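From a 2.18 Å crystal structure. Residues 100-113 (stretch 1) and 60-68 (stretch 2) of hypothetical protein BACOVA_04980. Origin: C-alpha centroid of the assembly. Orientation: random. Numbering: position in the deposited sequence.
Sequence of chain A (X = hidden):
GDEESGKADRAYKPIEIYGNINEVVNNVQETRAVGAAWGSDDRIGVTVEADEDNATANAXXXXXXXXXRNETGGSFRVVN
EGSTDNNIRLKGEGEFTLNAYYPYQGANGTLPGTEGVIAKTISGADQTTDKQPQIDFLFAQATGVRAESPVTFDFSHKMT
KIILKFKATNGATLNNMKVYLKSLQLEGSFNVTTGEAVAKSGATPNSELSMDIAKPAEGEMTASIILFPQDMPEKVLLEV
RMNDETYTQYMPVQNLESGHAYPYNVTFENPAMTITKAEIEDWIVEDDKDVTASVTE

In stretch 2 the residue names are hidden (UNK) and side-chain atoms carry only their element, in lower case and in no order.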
# COMPACT_ATOMS: atom_id res chain seq x y z
N ALA A 100 2.59 -11.96 6.10
CA ALA A 100 3.60 -11.30 5.30
C ALA A 100 3.17 -9.87 5.04
O ALA A 100 1.98 -9.56 5.10
CB ALA A 100 3.84 -12.06 3.99
N TYR A 101 4.13 -8.97 4.79
CA TYR A 101 3.80 -7.58 4.51
C TYR A 101 4.82 -7.00 3.56
O TYR A 101 5.91 -7.52 3.43
CB TYR A 101 3.73 -6.75 5.82
CG TYR A 101 5.11 -6.42 6.35
CD1 TYR A 101 5.82 -7.33 7.13
CD2 TYR A 101 5.74 -5.23 5.99
CE1 TYR A 101 7.11 -7.05 7.56
CE2 TYR A 101 7.04 -4.94 6.41
CZ TYR A 101 7.72 -5.86 7.19
OH TYR A 101 9.00 -5.59 7.60
N TYR A 102 4.45 -5.92 2.90
CA TYR A 102 5.27 -5.14 1.99
C TYR A 102 5.07 -3.66 2.35
O TYR A 102 3.95 -3.32 2.70
CB TYR A 102 4.85 -5.43 0.52
CG TYR A 102 5.38 -4.42 -0.48
CD1 TYR A 102 4.71 -3.20 -0.70
CD2 TYR A 102 6.57 -4.64 -1.18
CE1 TYR A 102 5.24 -2.23 -1.55
CE2 TYR A 102 7.10 -3.68 -2.04
CZ TYR A 102 6.43 -2.47 -2.21
OH TYR A 102 6.93 -1.53 -3.07
N PRO A 103 6.05 -2.74 2.20
CA PRO A 103 7.47 -2.96 1.88
C PRO A 103 8.25 -3.37 3.13
O PRO A 103 8.07 -2.79 4.22
CB PRO A 103 7.94 -1.59 1.35
CG PRO A 103 6.87 -0.58 1.73
CD PRO A 103 5.78 -1.31 2.48
N TYR A 104 9.16 -4.35 2.97
CA TYR A 104 10.00 -4.79 4.07
C TYR A 104 10.77 -3.64 4.73
O TYR A 104 11.30 -2.77 4.05
CB TYR A 104 11.05 -5.80 3.58
CG TYR A 104 11.86 -6.40 4.72
CD1 TYR A 104 11.36 -7.46 5.46
CD2 TYR A 104 13.11 -5.88 5.07
CE1 TYR A 104 12.08 -8.01 6.52
CE2 TYR A 104 13.84 -6.41 6.14
CZ TYR A 104 13.33 -7.50 6.83
OH TYR A 104 13.98 -8.08 7.88
N GLN A 105 10.92 -3.72 6.04
CA GLN A 105 11.85 -2.89 6.79
C GLN A 105 12.28 -3.68 8.02
O GLN A 105 11.62 -4.65 8.41
CB GLN A 105 11.29 -1.51 7.13
CG GLN A 105 10.20 -1.48 8.19
CD GLN A 105 9.96 -0.06 8.62
OE1 GLN A 105 10.42 0.40 9.67
NE2 GLN A 105 9.25 0.67 7.79
N GLY A 106 13.38 -3.27 8.62
CA GLY A 106 13.81 -3.90 9.85
C GLY A 106 14.84 -4.97 9.69
O GLY A 106 15.56 -5.02 8.70
N ALA A 107 14.93 -5.80 10.73
CA ALA A 107 15.94 -6.84 10.86
C ALA A 107 15.28 -8.22 10.95
O ALA A 107 14.11 -8.32 11.33
CB ALA A 107 16.80 -6.55 12.07
N ASN A 108 16.01 -9.28 10.55
CA ASN A 108 15.46 -10.65 10.62
C ASN A 108 15.37 -11.09 12.08
O ASN A 108 16.29 -10.81 12.86
CB ASN A 108 16.33 -11.64 9.84
CG ASN A 108 16.15 -11.67 8.36
OD1 ASN A 108 15.27 -11.04 7.79
ND2 ASN A 108 16.96 -12.48 7.70
N GLY A 109 14.26 -11.74 12.43
CA GLY A 109 14.06 -12.26 13.78
C GLY A 109 13.37 -11.30 14.73
O GLY A 109 13.12 -11.66 15.88
N THR A 110 13.08 -10.08 14.27
CA THR A 110 12.43 -9.04 15.08
C THR A 110 11.38 -8.28 14.29
O THR A 110 11.66 -7.87 13.16
CB THR A 110 13.43 -7.97 15.59
OG1 THR A 110 14.70 -8.53 15.82
CG2 THR A 110 12.91 -7.23 16.81
N LEU A 111 10.25 -7.96 14.95
CA LEU A 111 9.18 -7.19 14.30
C LEU A 111 9.64 -5.74 14.08
O LEU A 111 10.29 -5.17 14.95
CB LEU A 111 7.87 -7.24 15.11
CG LEU A 111 7.09 -8.58 15.14
CD1 LEU A 111 5.96 -8.50 16.13
CD2 LEU A 111 6.54 -8.98 13.79
N PRO A 112 9.35 -5.14 12.90
CA PRO A 112 9.79 -3.75 12.65
C PRO A 112 9.01 -2.73 13.49
O PRO A 112 8.03 -3.10 14.15
CB PRO A 112 9.52 -3.56 11.16
CG PRO A 112 8.38 -4.47 10.87
CD PRO A 112 8.60 -5.68 11.74
N GLY A 113 9.43 -1.47 13.47
CA GLY A 113 8.77 -0.40 14.20
C GLY A 113 8.67 -0.67 15.69
O GLY A 113 9.63 -1.17 16.28
N UNK A 60 8.21 -20.02 15.50
CA UNK A 60 7.43 -18.82 15.88
C UNK A 60 8.39 -17.77 16.52
O UNK A 60 8.11 -16.57 16.42
c UNK A 60 6.22 -19.23 16.80
c UNK A 60 5.57 -18.03 17.49
c UNK A 60 5.17 -20.01 16.01
N UNK A 61 9.53 -18.21 17.11
CA UNK A 61 10.53 -17.34 17.75
C UNK A 61 11.67 -16.89 16.82
O UNK A 61 12.20 -15.80 17.05
c UNK A 61 10.18 -18.25 20.15
o UNK A 61 9.34 -17.34 20.40
o UNK A 61 10.31 -19.28 20.85
c UNK A 61 11.14 -18.04 18.98
N UNK A 62 12.09 -17.71 15.84
CA UNK A 62 13.22 -17.39 14.93
C UNK A 62 12.75 -16.69 13.65
O UNK A 62 13.38 -15.74 13.18
o UNK A 62 14.38 -19.36 15.74
c UNK A 62 15.21 -18.46 13.66
c UNK A 62 13.97 -18.69 14.55
N UNK A 63 11.68 -17.24 13.05
CA UNK A 63 11.16 -16.83 11.76
C UNK A 63 10.15 -15.70 11.90
O UNK A 63 8.93 -15.87 11.73
c UNK A 63 13.48 -21.24 10.46
c UNK A 63 11.29 -20.49 11.12
o UNK A 63 14.38 -22.26 10.24
c UNK A 63 12.92 -18.90 10.41
c UNK A 63 13.85 -19.93 10.21
c UNK A 63 12.20 -21.53 10.92
c UNK A 63 10.61 -18.05 11.02
c UNK A 63 11.63 -19.16 10.87
N UNK A 64 10.69 -14.53 12.23
CA UNK A 64 9.96 -13.29 12.39
C UNK A 64 10.56 -12.25 11.44
O UNK A 64 11.77 -12.08 11.45
c UNK A 64 9.36 -11.43 14.04
c UNK A 64 9.78 -13.64 16.31
c UNK A 64 9.41 -13.87 14.82
c UNK A 64 10.02 -12.82 13.87
N UNK A 65 9.73 -11.58 10.61
CA UNK A 65 10.19 -10.51 9.71
C UNK A 65 11.43 -10.96 8.88
O UNK A 65 12.44 -10.26 8.83
n UNK A 65 11.68 -7.19 10.07
o UNK A 65 9.83 -7.68 8.92
c UNK A 65 10.53 -9.25 10.56
c UNK A 65 10.65 -7.98 9.77
N UNK A 66 11.33 -12.11 8.23
CA UNK A 66 12.40 -12.63 7.39
C UNK A 66 12.25 -11.97 6.04
O UNK A 66 11.18 -12.05 5.47
c UNK A 66 12.46 -14.83 8.74
c UNK A 66 13.51 -14.72 6.39
c UNK A 66 13.69 -14.45 9.67
c UNK A 66 12.40 -14.19 7.32
N UNK A 67 13.31 -11.32 5.53
CA UNK A 67 13.23 -10.63 4.25
C UNK A 67 13.33 -11.59 3.06
O UNK A 67 14.22 -12.42 3.02
o UNK A 67 14.99 -6.72 1.87
c UNK A 67 15.15 -7.61 2.68
c UNK A 67 14.32 -9.55 4.14
c UNK A 67 14.06 -8.61 2.94
n UNK A 67 16.28 -7.74 3.34
N UNK A 68 12.40 -11.45 2.10
CA UNK A 68 12.33 -12.15 0.82
C UNK A 68 12.29 -11.08 -0.28
O UNK A 68 11.77 -9.98 -0.06
c UNK A 68 11.58 -16.79 2.90
c UNK A 68 11.32 -15.61 3.59
c UNK A 68 11.64 -16.78 1.51
o UNK A 68 11.69 -17.97 3.56
c UNK A 68 11.17 -14.41 2.88
c UNK A 68 11.47 -15.58 0.82
c UNK A 68 11.09 -13.08 0.72
c UNK A 68 11.24 -14.38 1.49
O HOH W 1 14.10 -14.05 16.86
O HOH W 2 16.50 -12.50 4.77

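Position 60 carries three carbons, one bonded to CA and bearing the other two. This short fork is valine, V60. It lies in the helix that enters the stretch, out of reach of stretch 1, so its identity owes nothing to this contact.

Position 61 has two carbons, the second bearing two oxygens. Its CA-to-CB bond points away from stretch 1, and only its backbone takes part, through water 1, which donates to the backbone O of position 61 (2.6 Å) and to G109 O (2.8 Å). The second carbon, bonded directly to CB, is a carboxylate: aspartate, D61. The charged group is exposed, as suits a carboxylate.

At position 62 one carbon holds an oxygen and a carbon. Its CA-to-CB bond points away; the contribution is its backbone O, which lies 3.6 Å from G109 CA in a CA-H...O contact. The branching identifies threonine, T62, whose hydroxyl is hydrogen-bonded to a residue just outside the stretches.

Position 63 shows one carbon followed by a six-carbon ring bearing an oxygen, and it makes no contact with stretch 1. It is tyrosine, Y63, the first residue to leave helical geometry; its hydroxyl is hydrogen-bonded elsewhere in the structure.

Position 64 has four carbons, forked at the first, with one arm two carbons long. Here the CA-to-CB bond turns toward stretch 1, and the short arm of the fork lies 3.7 Å from L111 CD2. This is isoleucine, I64, and the atom is CG2: an apolar meeting that a branched hydrocarbon serves well. Its backbone takes part as well, since G109 N donates to I64 O at 2.7 Å.

Position 65 has two carbons, the second carrying one oxygen and one nitrogen. The coordinates confirm an amide by its partners: the nitrogen faces carbonyl oxygens and the oxygen faces a hydroxyl. This is asparagine, N65. N65 ND2 donates to Q105 O and to A107 O, each at 3.0 Å, and weakly to T110 O at 3.2 Å, while N65 OD1 accepts from Y101 OH at 2.6 Å. An amide supplies both donor and acceptor without charge, apt for a buried site.

Position 66 repeats the four-carbon fork with one longer arm. CA-to-CB points away, yet the end of that arm returns to within 3.9 Å of N108 CB. It too is isoleucine, I66: the residue is buried, and its long apolar arm, ending in CD1, packs back against N108 CB.

Position 67 has three carbons, the third bearing oxygen and nitrogen. Its CB sits over the face of the Y104 ring, 3.5 Å from the centroid, a CH-pi contact, and its backbone N donates to N108 OD1 at 3.0 Å. This is glutamine, Q67, whose extended chain carries its amide onward.

Position 68, one carbon and a six-carbon ring with an oxygen, is tyrosine, Y68; its CA-to-CB bond points away from stretch 1, and the residue is buried without touching it.

The contact works around N65, whose side chain gathers the loop's carbonyls while N65 O accepts from Y104 OH at 2.8 Å. The type II turn from A107 to T110 presents G109 N to I64 O, and G109 has the positive phi that glycine tolerates. Water 2 adds a bridge, donating to Q67 O (2.9 Å) and accepting from N108 ND2 (3.0 Å).

Stretch 2 (60-68) VDTYINIQY
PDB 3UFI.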